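Side-chain contacts in putative rhamnosidase (Streptomyces avermitilis, PDB 3W5M), which hydrolyses terminal non-reducing alpha-L-rhamnose residues from rhamnosides such as citrus flavonoids and gum arabic: residues F600-N605 and E924-N929; V944-P949 and A1012-A1017; R957-S962 and P966-W971. All blocks are in the same frame, centred on the assembly; numbering follows the deposited sequence.

How the interactions relate
The three contacts lie in and beside the C-terminal beta-sandwich, where it meets the helical barrel. Interaction 1 comes first and its two halves are separated by the chain of the catalytic barrel, about half of it helix and none of it strand; interaction 3 is nested inside the loop that interaction 2 closes. Interactions 1 and 3 have centres about 9 Å apart and share one antiparallel sheet, in which strand 600-604 is the edge neighbour of strand 955-962. Interaction 2 lies on the second sheet, its centre about 16 Å from that of interaction 1 and about 17 Å from that of interaction 3. A strand contributed from before the helices thus ties catalytic barrel and sandwich together.

Interaction 1. Residues F600-N605 and E924-N929; sequences FEFETN and EWMYAN
F600 and Y927 make the closest approach between strand 600-604 and the short helix 923-929, with CE1 of F600 3.4 Å from CD1 of Y927. The two rings form an oblique pair with planes inclined at 35°, CG of Y927 lying over the F600 face toward its rim and CD1 of F600 over the Y927 face. CB of Y927 adds a second touch 3.5 Å from CZ of F600. F602, two residues along the same side of the strand, is met differently. CE1 of Y927 comes over the face of F602, toward its rim, in an edge-to-face pair with planes at 73°. Both phenylalanines have CG anti to the backbone N, which carries their rings off the strand toward the helix.

This aromatic cluster joins an edge strand of the C-terminal sandwich to the final helix of the (alpha/alpha)6-barrel, the strand passing the helix at 79°. Helix 607-622 completes the surroundings: its H613 accepts or donates a hydrogen bond at the Y927 hydroxyl, and its I616 packs on Y927 and M926.

The sulfur contact is the third kind. M926 bends at chi3 and brings CE to 3.9 Å from CE2 of F602, while its SD sits obliquely to that ring, 5.1 Å from the centroid, in a Met-aromatic contact.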
loop_
_atom_site.group_PDB
_atom_site.type_symbol
_atom_site.label_atom_id
_atom_site.label_comp_id
_atom_site.label_asym_id
_atom_site.label_seq_id
_atom_site.Cartn_x
_atom_site.Cartn_y
_atom_site.Cartn_z
ATOM N N PHE A 600 -3.231 11.276 -15.706
ATOM C CA PHE A 600 -4.418 11.359 -16.557
ATOM C C PHE A 600 -5.416 12.390 -16.079
ATOM O O PHE A 600 -6.035 12.218 -15.019
ATOM C CB PHE A 600 -5.117 9.992 -16.694
ATOM C CG PHE A 600 -5.942 9.863 -17.961
ATOM C CD1 PHE A 600 -7.256 10.322 -18.016
ATOM C CD2 PHE A 600 -5.388 9.292 -19.116
ATOM C CE1 PHE A 600 -7.999 10.210 -19.188
ATOM C CE2 PHE A 600 -6.136 9.180 -20.278
ATOM C CZ PHE A 600 -7.439 9.641 -20.310
ATOM N N GLU A 601 -5.577 13.451 -16.867
ATOM C CA GLU A 601 -6.604 14.468 -16.597
ATOM C C GLU A 601 -7.817 14.140 -17.456
ATOM O O GLU A 601 -7.673 13.942 -18.656
ATOM C CB GLU A 601 -6.105 15.852 -16.975
ATOM C CG GLU A 601 -4.732 16.209 -16.446
ATOM C CD GLU A 601 -4.796 17.280 -15.390
ATOM O OE1 GLU A 601 -5.845 17.961 -15.322
ATOM O OE2 GLU A 601 -3.806 17.445 -14.633
ATOM N N PHE A 602 -8.998 14.096 -16.848
ATOM C CA PHE A 602 -10.211 13.662 -17.531
ATOM C C PHE A 602 -11.351 14.546 -17.065
ATOM O O PHE A 602 -11.551 14.704 -15.854
ATOM C CB PHE A 602 -10.480 12.204 -17.173
ATOM C CG PHE A 602 -11.749 11.626 -17.755
ATOM C CD1 PHE A 602 -11.838 11.300 -19.099
ATOM C CD2 PHE A 602 -12.834 11.355 -16.932
ATOM C CE1 PHE A 602 -13.008 10.729 -19.623
ATOM C CE2 PHE A 602 -14.000 10.793 -17.435
ATOM C CZ PHE A 602 -14.085 10.472 -18.786
ATOM N N GLU A 603 -12.102 15.111 -18.024
ATOM C CA GLU A 603 -13.259 15.945 -17.701
ATOM C C GLU A 603 -14.303 15.838 -18.801
ATOM O O GLU A 603 -13.975 15.923 -19.984
ATOM C CB GLU A 603 -12.835 17.397 -17.506
ATOM C CG GLU A 603 -13.958 18.315 -17.054
ATOM C CD GLU A 603 -13.525 19.766 -16.971
ATOM O OE1 GLU A 603 -12.376 20.088 -17.373
ATOM O OE2 GLU A 603 -14.344 20.587 -16.500
ATOM N N THR A 604 -15.551 15.635 -18.392
ATOM C CA THR A 604 -16.692 15.563 -19.315
ATOM C C THR A 604 -17.715 16.628 -18.911
ATOM O O THR A 604 -17.549 17.298 -17.878
ATOM C CB THR A 604 -17.388 14.188 -19.290
ATOM O OG1 THR A 604 -18.158 14.049 -18.084
ATOM C CG2 THR A 604 -16.394 13.025 -19.405
ATOM N N ASN A 605 -18.758 16.786 -19.735
ATOM C CA ASN A 605 -19.922 17.611 -19.392
ATOM C C ASN A 605 -20.819 17.029 -18.283
ATOM O O ASN A 605 -21.720 17.729 -17.806
ATOM C CB ASN A 605 -20.785 17.844 -20.645
ATOM C CG ASN A 605 -21.365 16.551 -21.197
ATOM O OD1 ASN A 605 -20.646 15.732 -21.775
ATOM N ND2 ASN A 605 -22.675 16.357 -21.020
ATOM N N GLU A 924 -10.568 2.418 -17.200
ATOM C CA GLU A 924 -9.868 2.220 -18.475
ATOM C C GLU A 924 -10.823 2.306 -19.657
ATOM O O GLU A 924 -10.426 2.762 -20.707
ATOM C CB GLU A 924 -9.115 0.896 -18.525
ATOM C CG GLU A 924 -9.981 -0.348 -18.481
ATOM C CD GLU A 924 -9.195 -1.619 -18.722
ATOM O OE1 GLU A 924 -8.590 -1.737 -19.818
ATOM O OE2 GLU A 924 -9.181 -2.503 -17.826
ATOM N N TRP A 925 -12.071 1.871 -19.472
ATOM C CA TRP A 925 -13.077 2.009 -20.533
ATOM C C TRP A 925 -13.388 3.479 -20.820
ATOM O O TRP A 925 -13.475 3.896 -21.971
ATOM C CB TRP A 925 -14.346 1.210 -20.220
ATOM C CG TRP A 925 -15.349 1.280 -21.363
ATOM C CD1 TRP A 925 -15.482 0.380 -22.406
ATOM C CD2 TRP A 925 -16.329 2.315 -21.594
ATOM N NE1 TRP A 925 -16.500 0.799 -23.259
ATOM C CE2 TRP A 925 -17.026 1.978 -22.787
ATOM C CE3 TRP A 925 -16.699 3.486 -20.901
ATOM C CZ2 TRP A 925 -18.063 2.772 -23.302
ATOM C CZ3 TRP A 925 -17.731 4.277 -21.416
ATOM C CH2 TRP A 925 -18.401 3.912 -22.604
ATOM N N MET A 926 -13.516 4.290 -19.772
ATOM C CA MET A 926 -13.739 5.689 -19.967
ATOM C C MET A 926 -12.570 6.359 -20.695
ATOM O O MET A 926 -12.785 7.218 -21.553
ATOM C CB MET A 926 -13.980 6.388 -18.619
ATOM C CG MET A 926 -15.213 5.926 -17.872
ATOM S SD MET A 926 -15.869 7.218 -16.780
ATOM C CE MET A 926 -14.483 7.338 -15.642
ATOM N N TYR A 927 -11.337 5.995 -20.339
ATOM C CA TYR A 927 -10.186 6.718 -20.851
ATOM C C TYR A 927 -10.001 6.350 -22.315
ATOM O O TYR A 927 -9.727 7.225 -23.128
ATOM C CB TYR A 927 -8.913 6.451 -19.999
ATOM C CG TYR A 927 -9.144 6.686 -18.517
ATOM C CD1 TYR A 927 -10.022 7.688 -18.071
ATOM C CD2 TYR A 927 -8.525 5.893 -17.562
ATOM C CE1 TYR A 927 -10.254 7.893 -16.713
ATOM C CE2 TYR A 927 -8.772 6.082 -16.201
ATOM C CZ TYR A 927 -9.619 7.098 -15.787
ATOM O OH TYR A 927 -9.842 7.279 -14.427
ATOM N N ALA A 928 -10.246 5.077 -22.634
ATOM C CA ALA A 928 -10.098 4.557 -24.001
ATOM C C ALA A 928 -11.224 5.004 -24.940
ATOM O O ALA A 928 -10.976 5.252 -26.114
ATOM C CB ALA A 928 -9.962 3.041 -23.993
ATOM N N ASN A 929 -12.434 5.174 -24.404
ATOM C CA ASN A 929 -13.641 5.374 -25.242
ATOM C C ASN A 929 -14.324 6.724 -25.143
ATOM O O ASN A 929 -14.864 7.228 -26.138
ATOM C CB ASN A 929 -14.637 4.272 -24.963
ATOM C CG ASN A 929 -14.066 2.900 -25.228
ATOM O OD1 ASN A 929 -13.794 2.141 -24.303
ATOM N ND2 ASN A 929 -13.866 2.574 -26.495
#

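Interaction 2. Residues V944-P949 and A1012-A1017; sequences VIRPRP and AEDGCA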
loop_
_atom_site.group_PDB
_atom_site.type_symbol
_atom_site.label_atom_id
_atom_site.label_comp_id
_atom_site.label_asym_id
_atom_site.label_seq_id
_atom_site.Cartn_x
_atom_site.Cartn_y
_atom_site.Cartn_z
ATOM N N VAL A 944 -4.337 5.020 -30.589
ATOM C CA VAL A 944 -5.650 4.974 -31.242
ATOM C C VAL A 944 -6.554 6.003 -30.568
ATOM O O VAL A 944 -6.795 5.936 -29.348
ATOM C CB VAL A 944 -6.297 3.582 -31.175
ATOM C CG1 VAL A 944 -7.667 3.604 -31.842
ATOM C CG2 VAL A 944 -5.409 2.518 -31.802
ATOM N N ILE A 945 -7.002 6.977 -31.359
ATOM C CA ILE A 945 -7.900 8.030 -30.916
ATOM C C ILE A 945 -9.286 7.776 -31.488
ATOM O O ILE A 945 -9.595 8.146 -32.638
ATOM C CB ILE A 945 -7.349 9.421 -31.273
ATOM C CG1 ILE A 945 -5.975 9.586 -30.590
ATOM C CG2 ILE A 945 -8.337 10.507 -30.903
ATOM C CD1 ILE A 945 -5.247 10.878 -30.874
ATOM N N ARG A 946 -10.116 7.149 -30.663
ATOM C CA ARG A 946 -11.435 6.688 -31.084
ATOM C C ARG A 946 -12.494 7.041 -30.014
ATOM O O ARG A 946 -12.980 6.153 -29.308
ATOM C CB ARG A 946 -11.381 5.188 -31.383
ATOM C CG ARG A 946 -12.660 4.653 -32.004
ATOM C CD ARG A 946 -12.557 3.205 -32.437
ATOM N NE ARG A 946 -13.757 2.879 -33.200
ATOM C CZ ARG A 946 -14.003 1.721 -33.801
ATOM N NH1 ARG A 946 -13.129 0.721 -33.739
ATOM N NH2 ARG A 946 -15.145 1.573 -34.465
ATOM N N PRO A 947 -12.807 8.349 -29.870
ATOM C CA PRO A 947 -13.887 8.755 -28.975
ATOM C C PRO A 947 -15.213 8.240 -29.529
ATOM O O PRO A 947 -15.468 8.360 -30.738
ATOM C CB PRO A 947 -13.840 10.286 -29.027
ATOM C CG PRO A 947 -13.116 10.624 -30.294
ATOM C CD PRO A 947 -12.127 9.518 -30.464
ATOM N N ARG A 948 -16.028 7.645 -28.662
ATOM C CA ARG A 948 -17.337 7.182 -29.062
ATOM C C ARG A 948 -18.409 7.890 -28.247
ATOM O O ARG A 948 -18.810 7.373 -27.203
ATOM C CB ARG A 948 -17.439 5.672 -28.866
ATOM C CG ARG A 948 -16.391 4.857 -29.602
ATOM C CD ARG A 948 -16.250 3.526 -28.917
ATOM N NE ARG A 948 -15.533 2.510 -29.692
ATOM C CZ ARG A 948 -16.107 1.708 -30.584
ATOM N NH1 ARG A 948 -17.397 1.829 -30.853
ATOM N NH2 ARG A 948 -15.392 0.787 -31.207
ATOM N N PRO A 949 -18.892 9.057 -28.723
ATOM C CA PRO A 949 -19.972 9.771 -28.038
ATOM C C PRO A 949 -21.183 8.864 -27.868
ATOM O O PRO A 949 -21.360 7.908 -28.636
ATOM C CB PRO A 949 -20.296 10.928 -28.989
ATOM C CG PRO A 949 -19.082 11.079 -29.843
ATOM C CD PRO A 949 -18.584 9.680 -30.022
ATOM N N ALA A 1012 -13.353 4.386 -44.574
ATOM C CA ALA A 1012 -14.571 4.443 -43.773
ATOM C C ALA A 1012 -14.794 3.085 -43.095
ATOM O O ALA A 1012 -14.606 2.027 -43.707
ATOM C CB ALA A 1012 -15.766 4.831 -44.629
ATOM N N GLU A 1013 -15.149 3.132 -41.815
ATOM C CA GLU A 1013 -15.488 1.943 -41.037
ATOM C C GLU A 1013 -16.401 2.359 -39.877
ATOM O O GLU A 1013 -16.266 3.476 -39.340
ATOM C CB GLU A 1013 -14.221 1.230 -40.526
ATOM C CG GLU A 1013 -14.440 -0.226 -40.136
ATOM C CD GLU A 1013 -13.198 -0.919 -39.587
ATOM O OE1 GLU A 1013 -12.059 -0.538 -39.946
ATOM O OE2 GLU A 1013 -13.367 -1.874 -38.793
ATOM N N ASP A 1014 -17.335 1.467 -39.528
ATOM C CA ASP A 1014 -18.292 1.655 -38.419
ATOM C C ASP A 1014 -18.767 3.103 -38.221
ATOM O O ASP A 1014 -18.816 3.595 -37.090
ATOM C CB ASP A 1014 -17.735 1.108 -37.089
ATOM C CG ASP A 1014 -17.053 -0.249 -37.230
ATOM O OD1 ASP A 1014 -17.341 -0.992 -38.195
ATOM O OD2 ASP A 1014 -16.220 -0.576 -36.357
ATOM N N GLY A 1015 -19.098 3.779 -39.321
ATOM C CA GLY A 1015 -19.699 5.113 -39.263
ATOM C C GLY A 1015 -18.721 6.257 -39.061
ATOM O O GLY A 1015 -19.126 7.391 -38.772
ATOM N N CYS A 1016 -17.429 5.966 -39.206
ATOM C CA CYS A 1016 -16.403 7.000 -39.096
ATOM C C CYS A 1016 -15.358 6.993 -40.210
ATOM O O CYS A 1016 -15.050 5.955 -40.806
ATOM C CB CYS A 1016 -15.714 7.015 -37.712
ATOM S SG CYS A 1016 -16.045 5.670 -36.557
ATOM N N ALA A 1017 -14.842 8.182 -40.491
ATOM C CA ALA A 1017 -13.630 8.347 -41.272
ATOM C C ALA A 1017 -12.448 7.954 -40.380
ATOM O O ALA A 1017 -12.384 8.359 -39.214
ATOM C CB ALA A 1017 -13.496 9.793 -41.727
#
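R946 reaches D1014 with a single nitrogen: NH2 donates to OD2 at 3.1 Å, with an angle of 157° at the hydrogen, in a salt bridge. The acceptor lies almost in the guanidinium plane, at its edge, and OD2 receives the bond on its anti lone pair, away from the other carboxylate oxygen. Guanidinium and carboxylate planes are 24° apart, yet the charges meet through one bond and not as a two-pronged pair. R946 can span the distance because its chain is extended throughout, with CG anti to the backbone N (chi1 -172°); the nearest CA atoms of the two segments, those of R946 and C1016, are 9.4 Å apart.

Next comes a second arginine. NH2 of R948 lies over the centre of the R946 guanidinium, 3.1 Å above its plane, so the two like-charged groups overlap only in part. The acidic side chain nearby probably eases this arrangement, although NH2 of R948 is still 5.4 Å from OD2 of D1014. R946 also has a cation-pi partner in W993, on strand 989-995.

D1014 sits in the type I' beta turn from E1013 to C1016 that links strands 1008-1013 and 1016-1021 as a tight beta hairpin. The pair of backbone bonds between E1013 and C1016 closes the turn, with C1016 N to E1013 O at 2.8 Å. The salt bridge therefore joins the hairpin tip to the chain just leaving strand 942-945, across the C-terminal sheet in which strand 989-995 runs between them.

Outward from the charges, packing around the bridge centres on W993, which is touched by V944 from one segment and by E1013 and C1016 from the other.

Interaction 3. Residues R957-S962 and P966-W971; sequences RATFAS and PVSTRW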
loop_
_atom_site.group_PDB
_atom_site.type_symbol
_atom_site.label_atom_id
_atom_site.label_comp_id
_atom_site.label_asym_id
_atom_site.label_seq_id
_atom_site.Cartn_x
_atom_site.Cartn_y
_atom_site.Cartn_z
ATOM N N ARG A 957 -12.617 16.173 -22.482
ATOM C CA ARG A 957 -11.253 16.624 -22.684
ATOM C C ARG A 957 -10.357 15.793 -21.762
ATOM O O ARG A 957 -10.753 15.456 -20.654
ATOM C CB ARG A 957 -11.137 18.128 -22.419
ATOM C CG ARG A 957 -10.462 18.514 -21.125
ATOM C CD ARG A 957 -10.864 19.907 -20.664
ATOM N NE ARG A 957 -9.876 20.491 -19.750
ATOM C CZ ARG A 957 -9.403 19.911 -18.641
ATOM N NH1 ARG A 957 -9.797 18.697 -18.268
ATOM N NH2 ARG A 957 -8.507 20.552 -17.900
ATOM N N ALA A 958 -9.176 15.425 -22.253
ATOM C CA ALA A 958 -8.257 14.572 -21.490
ATOM C C ALA A 958 -6.813 14.879 -21.857
ATOM O O ALA A 958 -6.520 15.304 -22.984
ATOM C CB ALA A 958 -8.548 13.107 -21.760
ATOM N N THR A 959 -5.902 14.667 -20.910
ATOM C CA THR A 959 -4.475 14.651 -21.227
ATOM C C THR A 959 -3.834 13.470 -20.493
ATOM O O THR A 959 -3.989 13.334 -19.267
ATOM C CB THR A 959 -3.777 15.955 -20.798
ATOM O OG1 THR A 959 -4.381 17.075 -21.465
ATOM C CG2 THR A 959 -2.272 15.907 -21.143
ATOM N N PHE A 960 -3.151 12.613 -21.246
ATOM C CA PHE A 960 -2.425 11.483 -20.701
ATOM C C PHE A 960 -0.932 11.788 -20.785
ATOM O O PHE A 960 -0.428 12.089 -21.860
ATOM C CB PHE A 960 -2.767 10.222 -21.483
ATOM C CG PHE A 960 -1.940 9.031 -21.123
ATOM C CD1 PHE A 960 -1.841 8.585 -19.798
ATOM C CD2 PHE A 960 -1.261 8.333 -22.117
ATOM C CE1 PHE A 960 -1.085 7.475 -19.487
ATOM C CE2 PHE A 960 -0.483 7.233 -21.806
ATOM C CZ PHE A 960 -0.386 6.808 -20.490
ATOM N N ALA A 961 -0.228 11.721 -19.647
ATOM C CA ALA A 961 1.214 11.981 -19.617
ATOM C C ALA A 961 1.946 10.689 -20.002
ATOM O O ALA A 961 2.381 9.914 -19.128
ATOM C CB ALA A 961 1.642 12.433 -18.225
ATOM N N SER A 962 2.057 10.418 -21.299
ATOM C CA SER A 962 2.741 9.204 -21.739
ATOM C C SER A 962 4.255 9.367 -21.593
ATOM O O SER A 962 4.752 10.488 -21.420
ATOM C CB SER A 962 2.370 8.851 -23.193
ATOM O OG SER A 962 3.188 9.558 -24.098
ATOM N N PRO A 966 2.955 14.447 -23.632
ATOM C CA PRO A 966 1.489 14.494 -23.490
ATOM C C PRO A 966 0.709 14.034 -24.734
ATOM O O PRO A 966 1.051 14.378 -25.873
ATOM C CB PRO A 966 1.205 15.963 -23.132
ATOM C CG PRO A 966 2.376 16.723 -23.659
ATOM C CD PRO A 966 3.565 15.791 -23.670
ATOM N N VAL A 967 -0.304 13.215 -24.489
ATOM C CA VAL A 967 -1.264 12.824 -25.500
ATOM C C VAL A 967 -2.585 13.446 -25.055
ATOM O O VAL A 967 -3.124 13.069 -24.020
ATOM C CB VAL A 967 -1.371 11.303 -25.621
ATOM C CG1 VAL A 967 -2.469 10.917 -26.610
ATOM C CG2 VAL A 967 -0.028 10.749 -26.088
ATOM N N SER A 968 -3.083 14.426 -25.814
ATOM C CA SER A 968 -4.307 15.134 -25.427
ATOM C C SER A 968 -5.431 14.992 -26.437
ATOM O O SER A 968 -5.181 14.838 -27.635
ATOM C CB SER A 968 -4.022 16.609 -25.191
ATOM O OG SER A 968 -2.976 16.724 -24.240
ATOM N N THR A 969 -6.664 15.020 -25.929
ATOM C CA THR A 969 -7.872 15.026 -26.757
ATOM C C THR A 969 -8.876 16.036 -26.206
ATOM O O THR A 969 -8.890 16.325 -25.012
ATOM C CB THR A 969 -8.586 13.657 -26.845
ATOM O OG1 THR A 969 -8.983 13.223 -25.533
ATOM C CG2 THR A 969 -7.714 12.603 -27.504
ATOM N N ARG A 970 -9.689 16.597 -27.102
ATOM C CA ARG A 970 -10.789 17.459 -26.723
ATOM C C ARG A 970 -11.808 17.367 -27.841
ATOM O O ARG A 970 -11.495 17.698 -28.987
ATOM C CB ARG A 970 -10.334 18.895 -26.561
ATOM C CG ARG A 970 -11.467 19.807 -26.122
ATOM C CD ARG A 970 -10.939 21.150 -25.668
ATOM N NE ARG A 970 -11.951 22.193 -25.806
ATOM C CZ ARG A 970 -11.680 23.489 -25.965
ATOM N NH1 ARG A 970 -10.421 23.920 -26.012
ATOM N NH2 ARG A 970 -12.673 24.359 -26.088
ATOM N N TRP A 971 -13.005 16.903 -27.517
ATOM C CA TRP A 971 -14.063 16.819 -28.515
ATOM C C TRP A 971 -15.386 17.367 -28.001
ATOM O O TRP A 971 -15.646 17.380 -26.789
ATOM C CB TRP A 971 -14.223 15.397 -29.061
ATOM C CG TRP A 971 -14.619 14.332 -28.078
ATOM C CD1 TRP A 971 -13.779 13.479 -27.414
ATOM C CD2 TRP A 971 -15.948 13.964 -27.689
ATOM N NE1 TRP A 971 -14.500 12.617 -26.622
ATOM C CE2 TRP A 971 -15.835 12.888 -26.778
ATOM C CE3 TRP A 971 -17.231 14.440 -28.019
ATOM C CZ2 TRP A 971 -16.954 12.286 -26.179
ATOM C CZ3 TRP A 971 -18.346 13.832 -27.423
ATOM C CH2 TRP A 971 -18.191 12.774 -26.512
#
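T959 faces S968 in a non-hydrogen-bonded pair of the antiparallel hairpin formed by strands 955-962 and 965-974. Its CB lies 3.6 Å from OG of S968. At the branch, OG1 stands beside the backbone N and anti to the carbonyl carbon (chi1 -59°), and it meets the same OG at 3.1 Å in a hydrogen bond. The other arm, CG2, comes within 3.3 Å of OG of S968 and, alongside the ring of P966, within 4.0 Å of its CB.

The backbone on both sides of this pair carries the regular ladder. F960 N bonds to V967 O at 2.8 Å and V967 N returns to F960 O; A958 and T969 exchange the same two bonds. The opposite face holds A958, F960, V967 and T969, packed in the sandwich interior, with the buried T969 hydroxyl satisfied by the backbone oxygen of A931.

Along the strands the hydroxyl pair has P966 on one side and the R957-R970 pair on the other, R957 turning its guanidinium to a salt bridge with E603. The T959 and S968 hydroxyls thus supply a side-chain bond where the facing backbones make none, and either could donate it.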